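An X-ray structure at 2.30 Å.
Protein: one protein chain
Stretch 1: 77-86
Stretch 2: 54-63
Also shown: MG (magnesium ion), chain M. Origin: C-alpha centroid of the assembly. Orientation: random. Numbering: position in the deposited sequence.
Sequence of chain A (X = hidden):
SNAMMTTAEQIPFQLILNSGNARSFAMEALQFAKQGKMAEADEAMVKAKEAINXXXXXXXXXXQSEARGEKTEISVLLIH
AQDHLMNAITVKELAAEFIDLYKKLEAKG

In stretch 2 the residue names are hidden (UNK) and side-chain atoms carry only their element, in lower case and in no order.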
# COMPACT_ATOMS: atom_id res chain seq x y z
N LEU A 77 10.73 -1.88 13.63
CA LEU A 77 11.43 -2.25 12.39
C LEU A 77 10.77 -3.45 11.70
O LEU A 77 10.58 -3.43 10.49
CB LEU A 77 12.94 -2.49 12.60
CG LEU A 77 13.78 -2.47 11.31
CD1 LEU A 77 13.76 -1.10 10.65
CD2 LEU A 77 15.23 -2.93 11.54
N LEU A 78 10.39 -4.47 12.47
CA LEU A 78 9.69 -5.63 11.92
C LEU A 78 8.35 -5.23 11.28
O LEU A 78 8.02 -5.71 10.20
CB LEU A 78 9.48 -6.71 12.98
CG LEU A 78 8.66 -7.95 12.62
CD1 LEU A 78 9.27 -8.71 11.46
CD2 LEU A 78 8.52 -8.85 13.83
N ILE A 79 7.61 -4.35 11.94
CA ILE A 79 6.33 -3.86 11.42
C ILE A 79 6.57 -3.10 10.13
O ILE A 79 5.87 -3.30 9.13
CB ILE A 79 5.59 -2.95 12.42
CG1 ILE A 79 5.23 -3.74 13.69
CG2 ILE A 79 4.34 -2.34 11.77
CD1 ILE A 79 4.85 -2.88 14.88
N HIS A 80 7.58 -2.23 10.16
CA HIS A 80 8.01 -1.47 8.99
C HIS A 80 8.43 -2.40 7.85
O HIS A 80 8.06 -2.18 6.69
CB HIS A 80 9.17 -0.55 9.39
CG HIS A 80 9.49 0.51 8.39
ND1 HIS A 80 8.57 1.45 7.97
CD2 HIS A 80 10.65 0.81 7.76
CE1 HIS A 80 9.14 2.28 7.11
NE2 HIS A 80 10.40 1.91 6.97
N ALA A 81 9.20 -3.43 8.18
CA ALA A 81 9.64 -4.43 7.21
C ALA A 81 8.45 -5.12 6.55
O ALA A 81 8.43 -5.32 5.34
CB ALA A 81 10.55 -5.46 7.87
N GLN A 82 7.46 -5.49 7.36
CA GLN A 82 6.25 -6.10 6.82
C GLN A 82 5.52 -5.12 5.90
O GLN A 82 5.01 -5.52 4.84
CB GLN A 82 5.33 -6.55 7.96
CG GLN A 82 5.86 -7.75 8.73
CD GLN A 82 5.81 -9.03 7.92
OE1 GLN A 82 4.75 -9.42 7.43
NE2 GLN A 82 6.95 -9.68 7.77
N ASP A 83 5.47 -3.85 6.29
CA ASP A 83 4.84 -2.80 5.49
C ASP A 83 5.53 -2.69 4.13
O ASP A 83 4.87 -2.65 3.09
CB ASP A 83 4.89 -1.45 6.22
CG ASP A 83 3.83 -1.31 7.30
OD1 ASP A 83 2.74 -1.91 7.17
OD2 ASP A 83 4.07 -0.57 8.28
N HIS A 84 6.86 -2.67 4.15
CA HIS A 84 7.64 -2.59 2.91
C HIS A 84 7.39 -3.77 1.97
O HIS A 84 7.27 -3.58 0.76
CB HIS A 84 9.14 -2.43 3.19
CG HIS A 84 9.54 -1.01 3.47
ND1 HIS A 84 9.37 0.00 2.55
CD2 HIS A 84 10.10 -0.44 4.57
CE1 HIS A 84 9.81 1.14 3.07
NE2 HIS A 84 10.25 0.89 4.29
N LEU A 85 7.31 -4.98 2.52
CA LEU A 85 7.08 -6.18 1.70
C LEU A 85 5.73 -6.10 1.01
O LEU A 85 5.64 -6.25 -0.21
CB LEU A 85 7.18 -7.46 2.53
CG LEU A 85 6.78 -8.77 1.82
CD1 LEU A 85 7.73 -9.09 0.67
CD2 LEU A 85 6.74 -9.92 2.79
N MSE A 86 4.69 -5.86 1.80
CA MSE A 86 3.34 -5.71 1.27
C MSE A 86 3.20 -4.51 0.33
O MSE A 86 2.45 -4.57 -0.65
CB MSE A 86 2.30 -5.65 2.41
CG MSE A 86 2.14 -6.98 3.14
SE MSE A 86 1.48 -8.42 1.97
CE MSE A 86 -0.42 -7.95 1.96
N UNK A 54 12.51 -13.32 -3.38
CA UNK A 54 13.56 -13.37 -2.35
C UNK A 54 13.05 -12.89 -0.99
O UNK A 54 13.38 -13.47 0.05
c UNK A 54 15.47 -13.07 -4.02
o UNK A 54 16.89 -14.40 -2.64
c UNK A 54 16.30 -14.31 -3.74
c UNK A 54 14.77 -12.55 -2.79
o UNK A 54 16.36 -15.18 -4.63
N UNK A 55 12.26 -11.82 -1.00
CA UNK A 55 11.65 -11.31 0.22
C UNK A 55 10.67 -12.35 0.77
O UNK A 55 10.58 -12.55 1.99
c UNK A 55 10.95 -9.99 -0.04
N UNK A 56 9.94 -13.00 -0.13
CA UNK A 56 8.92 -13.97 0.26
C UNK A 56 9.54 -15.13 1.04
O UNK A 56 8.94 -15.62 2.00
c UNK A 56 5.83 -14.99 0.04
n UNK A 56 5.03 -16.11 0.03
n UNK A 56 6.81 -16.60 -1.07
c UNK A 56 6.95 -15.29 -0.66
c UNK A 56 5.65 -17.07 -0.64
c UNK A 56 8.16 -14.46 -0.98
N UNK A 57 10.73 -15.56 0.65
CA UNK A 57 11.44 -16.62 1.37
C UNK A 57 11.52 -16.36 2.88
O UNK A 57 11.32 -17.29 3.66
c UNK A 57 12.83 -16.87 0.78
n UNK A 57 13.08 -17.89 -2.74
c UNK A 57 12.81 -17.42 -0.61
c UNK A 57 13.46 -17.03 -1.74
c UNK A 57 12.24 -18.78 -2.25
n UNK A 57 12.05 -18.52 -0.96
N UNK A 58 11.82 -15.12 3.27
CA UNK A 58 11.89 -14.73 4.69
C UNK A 58 10.51 -14.72 5.33
O UNK A 58 10.35 -15.09 6.50
c UNK A 58 13.95 -13.28 4.34
c UNK A 58 16.33 -13.68 4.61
c UNK A 58 15.51 -12.65 2.60
c UNK A 58 15.02 -13.74 5.10
c UNK A 58 14.21 -12.72 3.09
c UNK A 58 16.57 -13.13 3.36
c UNK A 58 12.55 -13.36 4.87
N UNK A 59 9.51 -14.28 4.56
CA UNK A 59 8.13 -14.25 5.02
C UNK A 59 7.64 -15.63 5.48
O UNK A 59 7.13 -15.77 6.60
n UNK A 59 4.71 -12.00 6.08
o UNK A 59 6.93 -11.75 5.81
c UNK A 59 5.82 -13.32 4.38
c UNK A 59 5.87 -12.29 5.49
c UNK A 59 7.22 -13.72 3.90
N UNK A 60 7.80 -16.63 4.62
CA UNK A 60 7.33 -17.98 4.92
C UNK A 60 8.00 -18.52 6.18
O UNK A 60 7.33 -19.04 7.07
o UNK A 60 7.28 -18.27 2.50
c UNK A 60 7.58 -18.94 3.74
c UNK A 60 6.71 -20.19 3.86
N UNK A 61 9.32 -18.38 6.25
CA UNK A 61 10.07 -18.79 7.44
C UNK A 61 9.58 -18.10 8.71
O UNK A 61 9.56 -18.69 9.79
c UNK A 61 12.12 -20.39 8.88
c UNK A 61 11.57 -18.53 7.25
c UNK A 61 12.42 -18.97 8.44
o UNK A 61 12.18 -21.29 8.02
o UNK A 61 11.82 -20.60 10.08
N UNK A 62 9.19 -16.84 8.58
CA UNK A 62 8.76 -16.03 9.70
C UNK A 62 7.40 -16.52 10.20
O UNK A 62 7.26 -16.86 11.38
c UNK A 62 8.71 -14.55 9.30
c UNK A 62 8.57 -12.09 9.67
c UNK A 62 8.61 -13.45 10.35
c UNK A 62 9.76 -13.51 11.35
N UNK A 63 6.42 -16.58 9.30
CA UNK A 63 5.10 -17.10 9.63
C UNK A 63 5.18 -18.51 10.23
O UNK A 63 4.57 -18.77 11.27
c UNK A 63 4.03 -15.70 7.78
c UNK A 63 2.77 -17.68 8.75
c UNK A 63 3.72 -14.59 8.77
c UNK A 63 4.15 -17.11 8.39
MG MG M . 1.53 -3.05 8.42
O HOH W 1 3.00 -4.09 8.74
O HOH W 2 2.07 -1.58 9.92
O HOH W 3 0.03 -4.07 9.48

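Position 54 has five side-chain atoms, three carbons in a row with two oxygens on the third. That is a carboxylate at the end of a two-carbon arm. It lies out of reach of stretch 1 and touches a crystal neighbour. The residue is Glu54.

Position 55 has one side-chain carbon, CB, and nothing beyond it. Its CA-to-CB bond points toward stretch 1, and CB lies 3.4 Å from CD1 of Leu85. A single carbon identifies Ala55. The backbones come close here, with CA of Leu85 and CA of Ala55 7.0 Å apart.

Position 56 has one carbon followed by a five-membered ring of three carbons and two nitrogens. This is an imidazole. Its CA-to-CB bond points sideways, and the side chain makes no contact with stretch 1. The residue is His56.

Position 57 repeats that pattern, one carbon and then a ring of three carbons and two nitrogens. It is exposed and out of reach of stretch 1. The residue is His57.

Position 58 has one carbon and a ring of six carbons with no oxygen attached. Its CA-to-CB bond points toward stretch 1, but the ring leads away; CB, the nearest side-chain atom, is 7.1 Å from CD2 of Leu85. An unsubstituted six-carbon ring means Phe58.

Position 59 has three carbons in a row, the third carrying one oxygen and one nitrogen. It is a terminal amide, and it meets the amide of Gln82. The residue is Gln59. Two hydrogen bonds form, NE2 of Gln82 to OE1 of Gln59 at 2.9 Å and NE2 of Gln59 to OE1 of Gln82 at 2.9 Å. OE1 of Gln59 also lies 3.5 Å from CD2 of Leu85.

Position 60 has one carbon carrying an oxygen and a second carbon. It does not reach stretch 1. The residue is Thr60. Its OG1 donates a hydrogen bond to the backbone O of His56 at 3.2 Å, one turn earlier in the helix.

Position 61 has three carbons, the third carrying two oxygens. It is exposed and remote from stretch 1. The residue is Glu61.

Position 62 has four carbons, forked at the second. Its CA-to-CB bond points toward stretch 1. One of its end carbons touches Leu78 and Gln82. The fork at the second carbon identifies Leu62. CD2 of Leu62 lies 3.9 Å from CD1 of Leu78 and 3.5 Å from NE2 of Gln82.

Position 63 has four carbons, forked at the first, with one arm two carbons long. It makes no contact with stretch 1. The residue is Ile63.

The contact joins two helices running at 132° to each other. It is small, burying 260 Å² in all. At its middle, the two buried glutamines pair their amides, each giving one NH and accepting one, so each carbonyl oxygen has a donor in the other amide. Apolar pairs flank them along the helices, Leu85 with Ala55 and Leu78 with Leu62. Asp83 makes no contact with stretch 2; its OD1 binds the magnesium ion MG at 2.1 Å.

Stretch 2, residues 54-63: EAHHFQTELI
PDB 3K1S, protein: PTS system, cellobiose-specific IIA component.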